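Local atomic coordinates of beta-agarase D (Zobellia galactanivorans, PDB entry 4ASM), a protein that cleaves the beta-1,4 linkages of agarose at random positions with retention of anomeric configuration, the present chain being its GH16 catalytic domain. Residues 149-154 with 322-327; 229-234 with 244-249; 262-267 with 281-286. All coordinates share one frame; numbering follows the deposited sequence.

Contact 1. Residues 149-154 with 322-327. With IMD (imidazole), chain C.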
# COMPACT_ATOMS: atom_id res chain seq x y z
N ASP A 149 4.86 3.34 -1.28
CA ASP A 149 4.04 2.34 -0.56
C ASP A 149 3.86 2.64 0.91
O ASP A 149 4.85 2.89 1.63
CB ASP A 149 4.69 0.94 -0.63
CG ASP A 149 4.83 0.40 -2.05
OD1 ASP A 149 3.96 0.65 -2.90
OD2 ASP A 149 5.85 -0.33 -2.27
N ILE A 150 2.61 2.60 1.37
CA ILE A 150 2.29 2.61 2.80
C ILE A 150 1.30 1.49 2.98
O ILE A 150 0.26 1.46 2.32
CB ILE A 150 1.66 3.94 3.25
CG1 ILE A 150 2.62 5.10 2.95
CG2 ILE A 150 1.28 3.85 4.72
CD1 ILE A 150 2.06 6.49 3.26
N TRP A 151 1.64 0.52 3.83
CA TRP A 151 0.82 -0.69 3.85
C TRP A 151 0.90 -1.44 5.17
O TRP A 151 1.69 -1.08 6.05
CB TRP A 151 1.19 -1.58 2.64
CG TRP A 151 2.65 -1.92 2.46
CD1 TRP A 151 3.70 -1.05 2.28
CD2 TRP A 151 3.20 -3.24 2.39
NE1 TRP A 151 4.87 -1.76 2.11
CE2 TRP A 151 4.59 -3.10 2.18
CE3 TRP A 151 2.65 -4.53 2.50
CZ2 TRP A 151 5.44 -4.21 2.08
CZ3 TRP A 151 3.48 -5.63 2.38
CH2 TRP A 151 4.87 -5.47 2.16
N LEU A 152 0.05 -2.46 5.29
CA LEU A 152 -0.04 -3.29 6.49
C LEU A 152 0.16 -4.76 6.10
O LEU A 152 -0.42 -5.22 5.10
CB LEU A 152 -1.43 -3.12 7.14
CG LEU A 152 -1.97 -1.71 7.35
CD1 LEU A 152 -3.39 -1.75 7.89
CD2 LEU A 152 -1.05 -0.87 8.24
N LEU A 153 0.96 -5.50 6.87
CA LEU A 153 1.25 -6.89 6.51
C LEU A 153 1.35 -7.73 7.77
O LEU A 153 2.09 -7.36 8.70
CB LEU A 153 2.55 -6.99 5.71
CG LEU A 153 3.02 -8.37 5.22
CD1 LEU A 153 2.02 -9.01 4.26
CD2 LEU A 153 4.41 -8.27 4.57
N SER A 154 0.62 -8.84 7.83
CA SER A 154 0.71 -9.71 9.01
C SER A 154 2.13 -10.28 9.10
O SER A 154 2.77 -10.51 8.07
CB SER A 154 -0.36 -10.81 8.98
OG SER A 154 -0.12 -11.74 7.95
N ILE A 322 4.13 -0.91 7.43
CA ILE A 322 5.35 -0.83 6.64
C ILE A 322 5.27 0.37 5.70
O ILE A 322 4.23 0.63 5.08
CB ILE A 322 5.57 -2.12 5.82
CG1 ILE A 322 5.67 -3.34 6.79
CG2 ILE A 322 6.80 -2.00 4.93
CD1 ILE A 322 5.70 -4.69 6.13
N ILE A 323 6.35 1.13 5.62
CA ILE A 323 6.45 2.19 4.62
C ILE A 323 7.69 1.90 3.82
O ILE A 323 8.74 1.61 4.39
CB ILE A 323 6.51 3.59 5.26
CG1 ILE A 323 5.26 3.83 6.10
CG2 ILE A 323 6.65 4.66 4.14
CD1 ILE A 323 5.29 5.14 6.87
N ASN A 324 7.58 1.95 2.49
CA ASN A 324 8.75 1.67 1.67
C ASN A 324 8.66 2.22 0.26
O ASN A 324 7.64 2.81 -0.12
CB ASN A 324 9.10 0.15 1.64
CG ASN A 324 8.18 -0.67 0.73
OD1 ASN A 324 7.51 -0.14 -0.14
ND2 ASN A 324 8.19 -1.99 0.91
N VAL A 325 9.72 2.01 -0.50
CA VAL A 325 9.74 2.25 -1.93
C VAL A 325 10.09 0.90 -2.58
O VAL A 325 10.90 0.14 -2.03
CB VAL A 325 10.77 3.34 -2.27
CG1 VAL A 325 11.18 3.33 -3.76
CG2 VAL A 325 10.22 4.71 -1.82
N GLU A 326 9.49 0.61 -3.74
CA GLU A 326 9.75 -0.65 -4.45
C GLU A 326 9.88 -0.46 -5.94
O GLU A 326 9.14 0.32 -6.54
CB GLU A 326 8.61 -1.67 -4.22
CG GLU A 326 8.54 -2.15 -2.78
CD GLU A 326 7.36 -3.07 -2.53
OE1 GLU A 326 6.66 -3.46 -3.50
OE2 GLU A 326 7.13 -3.42 -1.35
N ASP A 327 10.82 -1.20 -6.52
CA ASP A 327 10.92 -1.43 -7.96
C ASP A 327 10.33 -2.82 -8.21
O ASP A 327 11.01 -3.83 -8.06
CB ASP A 327 12.40 -1.36 -8.36
CG ASP A 327 12.60 -1.21 -9.86
OD1 ASP A 327 11.66 -1.50 -10.62
OD2 ASP A 327 13.72 -0.82 -10.28
N1 IMD C . 2.38 -4.26 -1.05
C2 IMD C . 3.69 -4.42 -0.84
N3 IMD C . 4.36 -3.51 -1.59
C4 IMD C . 3.46 -2.76 -2.27
C5 IMD C . 2.20 -3.24 -1.92
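The indole of Trp-151 is sandwiched between Ile-322 and a bound imidazole, probably picked up from the crystallisation liquor. On one face the CB of Ile-322 sits 4.0 Å from the centroid of the five-membered ring of Trp-151, a CH-pi contact only 18° off the ring normal, while CG2 of Ile-322 leans on NE1. Over the opposite face lies the imidazole, its C2 displaced toward the rim and 3.4 Å from CH2 of Trp-151. CG of Trp-151 stands between the backbone N and the carbonyl carbon (chi1 53°), and the ring continues from there into the slot. At the ring edge, near its plane, comes ND2 of Asn-324, with the amide turned 58° from the indole. ND2 of Asn-324 also donates to OE2 of Glu-326 at 2.9 Å, meeting the oxygen on its anti side. N3 of the imidazole donates to OE2 of Glu-326 as well, at 2.8 Å and nearly straight, so two donors grip one carboxylate oxygen. Asp-149 crosses Glu-326 at about a right angle, with OD2 of Asp-149 3.1 Å from CD of Glu-326. Underneath, the strands pair antiparallel, from Ile-322 N to Trp-151 O (2.8 Å) through to Asp-149 and Asn-324. Ile-150 and Ile-323 meet on the other face of the sheet. Glu-326 probably binds substrate, as in related enzymes, and the imidazole is also hydrogen-bonded to OE2 of Glu-160, the likely nucleophile. Strand 147-153 has strand 159-166 as its other neighbour, and strand 320-326 has strand 112-125, whose Cys-122 touches Ile-322 and Asn-324.

Contact 2. Residues 229-234 with 244-249; sequences SPTRLE and ILDNDA
Arg-232 reaches across to Asp-246 on a chain extended from CG to NE, with CG anti to the backbone N (chi1 -178°). Asp-246 answers with its own CG anti to N (chi1 -171°), which sets CG of Asp-246 on the side where its carboxylate can meet the guanidinium edge. The salt bridge runs from NH1 of Arg-232 to OD2 of Asp-246 at 2.9 Å, using the anti lone pair of that oxygen. The two flat groups stand 86° apart, yet OD2 stays near the guanidinium plane. Glu-234, two residues along the same strand, takes another part of that edge: NE of Arg-232 reaches OE2 of Glu-234 at 2.9 Å and NH2 binds the same oxygen, a side-on grip by two nitrogens on one atom. Ile-244 lies over one guanidinium face, its CG2 above the centre and 3.8 Å from CZ of Arg-232. With acids at two places round its edge and a methyl over a face, the group is probably well fixed in rotation. The second oxygen of Asp-246, OD1, forms a salt bridge with Lys-295 of helix 291-297. Just beyond the paired strand residues, Asn-247 N donates to Thr-231 O at 2.7 Å, and ND2 of Asn-247 adds a weak bond to OG1 of Thr-231. Leu-233 and Leu-245, a hydrogen-bonded pair, turn to the other face of the sheet, where Leu-233 touches Trp-227 and Phe-315. OG of Ser-229 accepts from Thr-231 N, an ST turn. The whole is an antiparallel beta hairpin, strands 232-237 and 240-246, within the beta-jelly-roll fold of family GH16.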
# COMPACT_ATOMS: atom_id res chain seq x y z
N SER A 229 -13.55 -4.11 10.07
CA SER A 229 -13.92 -5.44 10.54
C SER A 229 -13.14 -6.46 9.74
O SER A 229 -12.37 -6.10 8.85
CB SER A 229 -15.42 -5.63 10.30
OG SER A 229 -15.65 -5.79 8.91
N PRO A 230 -13.34 -7.75 10.03
CA PRO A 230 -12.73 -8.78 9.17
C PRO A 230 -13.07 -8.66 7.68
O PRO A 230 -12.35 -9.18 6.84
CB PRO A 230 -13.30 -10.09 9.75
CG PRO A 230 -13.53 -9.77 11.18
CD PRO A 230 -14.05 -8.35 11.18
N THR A 231 -14.13 -7.93 7.35
CA THR A 231 -14.66 -8.07 6.03
C THR A 231 -14.88 -6.69 5.35
O THR A 231 -15.29 -6.62 4.19
CB THR A 231 -15.88 -9.02 6.24
OG1 THR A 231 -15.72 -10.30 5.59
CG2 THR A 231 -17.16 -8.37 6.18
N ARG A 232 -14.49 -5.61 6.03
CA ARG A 232 -14.73 -4.25 5.48
C ARG A 232 -13.54 -3.30 5.61
O ARG A 232 -12.99 -3.13 6.70
CB ARG A 232 -15.99 -3.59 6.08
CG ARG A 232 -16.31 -2.19 5.50
CD ARG A 232 -17.62 -1.71 6.08
NE ARG A 232 -17.94 -0.30 5.81
CZ ARG A 232 -19.06 0.13 5.22
NH1 ARG A 232 -19.95 -0.73 4.73
NH2 ARG A 232 -19.27 1.44 5.11
N LEU A 233 -13.20 -2.67 4.47
CA LEU A 233 -12.15 -1.64 4.37
C LEU A 233 -12.72 -0.41 3.72
O LEU A 233 -13.48 -0.53 2.76
CB LEU A 233 -11.00 -2.11 3.48
CG LEU A 233 -10.31 -3.44 3.78
CD1 LEU A 233 -9.24 -3.77 2.73
CD2 LEU A 233 -9.72 -3.43 5.20
N GLU A 234 -12.33 0.77 4.20
CA GLU A 234 -12.74 2.03 3.57
C GLU A 234 -11.49 2.84 3.30
O GLU A 234 -10.60 2.90 4.16
CB GLU A 234 -13.65 2.82 4.49
CG GLU A 234 -14.93 2.11 4.89
CD GLU A 234 -15.59 2.69 6.13
OE1 GLU A 234 -15.06 3.66 6.72
OE2 GLU A 234 -16.67 2.17 6.50
N ILE A 244 -14.97 1.61 -0.79
CA ILE A 244 -15.28 0.65 0.26
C ILE A 244 -15.22 -0.74 -0.35
O ILE A 244 -15.76 -0.97 -1.45
CB ILE A 244 -16.69 0.84 0.86
CG1 ILE A 244 -16.92 2.28 1.33
CG2 ILE A 244 -16.90 -0.11 2.06
CD1 ILE A 244 -18.30 2.54 1.84
N LEU A 245 -14.54 -1.67 0.34
CA LEU A 245 -14.66 -3.11 0.06
C LEU A 245 -15.41 -3.69 1.23
O LEU A 245 -15.05 -3.49 2.39
CB LEU A 245 -13.28 -3.79 -0.03
CG LEU A 245 -12.84 -4.09 -1.46
CD1 LEU A 245 -12.53 -2.77 -2.12
CD2 LEU A 245 -11.66 -5.01 -1.53
N ASP A 246 -16.50 -4.39 0.94
CA ASP A 246 -17.31 -4.94 2.02
C ASP A 246 -17.73 -6.34 1.66
O ASP A 246 -18.78 -6.56 1.02
CB ASP A 246 -18.51 -4.03 2.32
CG ASP A 246 -19.26 -4.44 3.57
OD1 ASP A 246 -19.28 -5.65 3.89
OD2 ASP A 246 -19.83 -3.54 4.26
N ASN A 247 -16.89 -7.29 2.09
CA ASN A 247 -17.12 -8.74 1.93
C ASN A 247 -17.08 -9.22 0.47
O ASN A 247 -16.11 -9.87 0.05
CB ASN A 247 -18.42 -9.17 2.65
CG ASN A 247 -18.58 -10.67 2.71
OD1 ASN A 247 -19.65 -11.21 2.40
ND2 ASN A 247 -17.53 -11.36 3.11
N ASP A 248 -18.13 -8.91 -0.31
CA ASP A 248 -18.27 -9.41 -1.67
C ASP A 248 -18.73 -8.32 -2.65
O ASP A 248 -19.14 -8.61 -3.76
CB ASP A 248 -19.21 -10.64 -1.75
CG ASP A 248 -20.57 -10.38 -1.13
OD1 ASP A 248 -20.85 -9.26 -0.69
OD2 ASP A 248 -21.35 -11.36 -1.06
N ALA A 249 -18.61 -7.07 -2.20
CA ALA A 249 -19.07 -5.91 -2.96
C ALA A 249 -18.13 -4.74 -2.79
O ALA A 249 -17.38 -4.66 -1.81
CB ALA A 249 -20.47 -5.51 -2.49

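Contact 3. Residues 262-267 with 281-286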
# COMPACT_ATOMS: atom_id res chain seq x y z
N THR A 262 -20.27 -1.88 -7.37
CA THR A 262 -19.95 -3.00 -8.23
C THR A 262 -19.71 -4.29 -7.46
O THR A 262 -19.54 -4.28 -6.25
CB THR A 262 -18.72 -2.72 -9.12
OG1 THR A 262 -17.59 -2.46 -8.27
CG2 THR A 262 -18.94 -1.53 -10.08
N TYR A 263 -19.72 -5.41 -8.16
CA TYR A 263 -19.41 -6.69 -7.54
C TYR A 263 -18.87 -7.63 -8.65
O TYR A 263 -19.08 -7.38 -9.84
CB TYR A 263 -20.64 -7.28 -6.83
CG TYR A 263 -21.75 -7.61 -7.80
CD1 TYR A 263 -22.67 -6.63 -8.20
CD2 TYR A 263 -21.85 -8.88 -8.36
CE1 TYR A 263 -23.65 -6.91 -9.13
CE2 TYR A 263 -22.83 -9.18 -9.29
CZ TYR A 263 -23.73 -8.19 -9.67
OH TYR A 263 -24.71 -8.45 -10.61
N PRO A 264 -18.14 -8.69 -8.27
CA PRO A 264 -17.55 -9.59 -9.26
C PRO A 264 -18.57 -10.30 -10.15
O PRO A 264 -19.56 -10.87 -9.64
CB PRO A 264 -16.77 -10.60 -8.40
CG PRO A 264 -16.52 -9.87 -7.09
CD PRO A 264 -17.77 -9.04 -6.88
N ALA A 265 -18.33 -10.24 -11.45
CA ALA A 265 -19.19 -10.89 -12.44
C ALA A 265 -18.91 -12.39 -12.53
O ALA A 265 -19.80 -13.17 -12.86
CB ALA A 265 -19.04 -10.24 -13.79
N GLY A 266 -17.68 -12.81 -12.28
CA GLY A 266 -17.37 -14.23 -12.37
C GLY A 266 -15.95 -14.61 -12.05
O GLY A 266 -15.01 -13.80 -12.20
N VAL A 267 -15.81 -15.84 -11.58
CA VAL A 267 -14.53 -16.49 -11.39
C VAL A 267 -14.69 -17.92 -11.83
O VAL A 267 -15.81 -18.46 -11.85
CB VAL A 267 -14.03 -16.45 -9.93
CG1 VAL A 267 -13.68 -15.04 -9.49
CG2 VAL A 267 -15.04 -17.12 -8.96
N GLY A 281 -9.12 -6.12 -19.73
CA GLY A 281 -7.85 -6.25 -18.97
C GLY A 281 -7.92 -6.21 -17.44
O GLY A 281 -6.89 -6.27 -16.76
N TYR A 282 -9.13 -6.12 -16.91
CA TYR A 282 -9.35 -5.96 -15.47
C TYR A 282 -10.38 -6.97 -15.04
O TYR A 282 -11.08 -7.54 -15.89
CB TYR A 282 -9.87 -4.55 -15.19
CG TYR A 282 -8.83 -3.49 -15.37
CD1 TYR A 282 -7.93 -3.19 -14.34
CD2 TYR A 282 -8.71 -2.79 -16.57
CE1 TYR A 282 -6.95 -2.22 -14.50
CE2 TYR A 282 -7.73 -1.82 -16.75
CZ TYR A 282 -6.86 -1.55 -15.71
OH TYR A 282 -5.88 -0.59 -15.86
N GLN A 283 -10.48 -7.25 -13.74
CA GLN A 283 -11.54 -8.13 -13.25
C GLN A 283 -12.91 -7.65 -13.76
O GLN A 283 -13.26 -6.47 -13.64
CB GLN A 283 -11.54 -8.14 -11.73
CG GLN A 283 -12.73 -8.91 -11.16
CD GLN A 283 -12.79 -8.94 -9.66
OE1 GLN A 283 -12.22 -8.08 -8.99
NE2 GLN A 283 -13.50 -9.92 -9.11
N LYS A 284 -13.67 -8.57 -14.35
CA LYS A 284 -15.01 -8.23 -14.83
C LYS A 284 -15.96 -8.00 -13.66
O LYS A 284 -16.08 -8.86 -12.76
CB LYS A 284 -15.56 -9.32 -15.76
CG LYS A 284 -16.85 -8.93 -16.46
CD LYS A 284 -17.35 -10.05 -17.35
CE LYS A 284 -18.69 -9.66 -17.99
NZ LYS A 284 -19.18 -10.81 -18.81
N MET A 285 -16.61 -6.84 -13.66
CA MET A 285 -17.50 -6.46 -12.56
C MET A 285 -18.86 -6.07 -13.13
O MET A 285 -18.96 -5.56 -14.26
CB MET A 285 -16.92 -5.24 -11.81
CG MET A 285 -15.49 -5.44 -11.30
SD MET A 285 -15.38 -6.64 -9.97
CE MET A 285 -15.86 -5.68 -8.54
N ASN A 286 -19.89 -6.33 -12.34
CA ASN A 286 -21.24 -5.89 -12.70
C ASN A 286 -21.62 -4.65 -11.88
O ASN A 286 -21.07 -4.41 -10.82
CB ASN A 286 -22.25 -7.00 -12.42
CG ASN A 286 -22.14 -8.16 -13.39
OD1 ASN A 286 -21.58 -8.05 -14.48
ND2 ASN A 286 -22.71 -9.30 -12.98
O HOH W 1 -15.21 -11.19 -11.42
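The phenol ring of Tyr-263 carries the CB of Asn-286 over one face, 3.3 Å from CZ of Tyr-263, and the amide of Asn-286 is turned 82° from the ring. From there ND2 of Asn-286 donates to OH of Tyr-263 at 3.2 Å, the hydroxyl lying slightly out of the amide plane. CG of Tyr-263 stands between the backbone N and the carbonyl carbon (chi1 65°), and from there the ring comes against Asn-286. An alanine here would take away the ring that CB of Asn-286 rests against, and would probably leave the amide of Asn-286 without its hydroxyl acceptor and freer to turn. The other branch of that amide points at Ala-265, with OD1 of Asn-286 3.4 Å from CB of Ala-265. The methyl of Ala-265 also packs on the extended chain of Lys-284 at CG and CD. Met-285 turns elsewhere: bent at chi2 and chi3, it lays SD 3.7 Å from CA of Pro-264, and its CE approaches OG1 of Thr-262 at about a right angle between the side chains. NE2 of Gln-283 lies against CB of Pro-264 and also donates to a water, which accepts from Gly-266 N and donates to Lys-284 O. Ala-265 N donates to Lys-284 O too, at 2.9 Å, so that oxygen has two donors. Main-chain bonds join Tyr-263 and Asn-286 in both directions, the shorter from Asn-286 N to Tyr-263 O at 2.8 Å. Pro-264 and Met-285 form the next, non-hydrogen-bonded pair with diverging side chains; the touching parts run 115° apart end to end. This is structural packing away from the active site: a short, water-bridged antiparallel pairing that joins strand 259-264 to strand 282-288 in this GH16 domain.

Overall arrangement
Contact 1 lies nearest the middle of the domain, its centre about 6 Å from that of the chain, and includes Glu-326, which probably binds substrate. Contacts 2 and 3 both fall in the long chain excursion between residues 154 and 322, with centres about 21 and 27 Å from that of contact 1. Neither touches it. They do touch each other: Asp-248 O packs 3.4 Å from Pro-264 CD, and strand 249-253 pairs with both 240-246 and 259-264, linking the hairpin to the outer pairing. Leu-233 of contact 2 still comes within about 9 Å of Glu-160, the probable nucleophile, side chain to side chain, whereas contact 3 is remote from the catalytic residues.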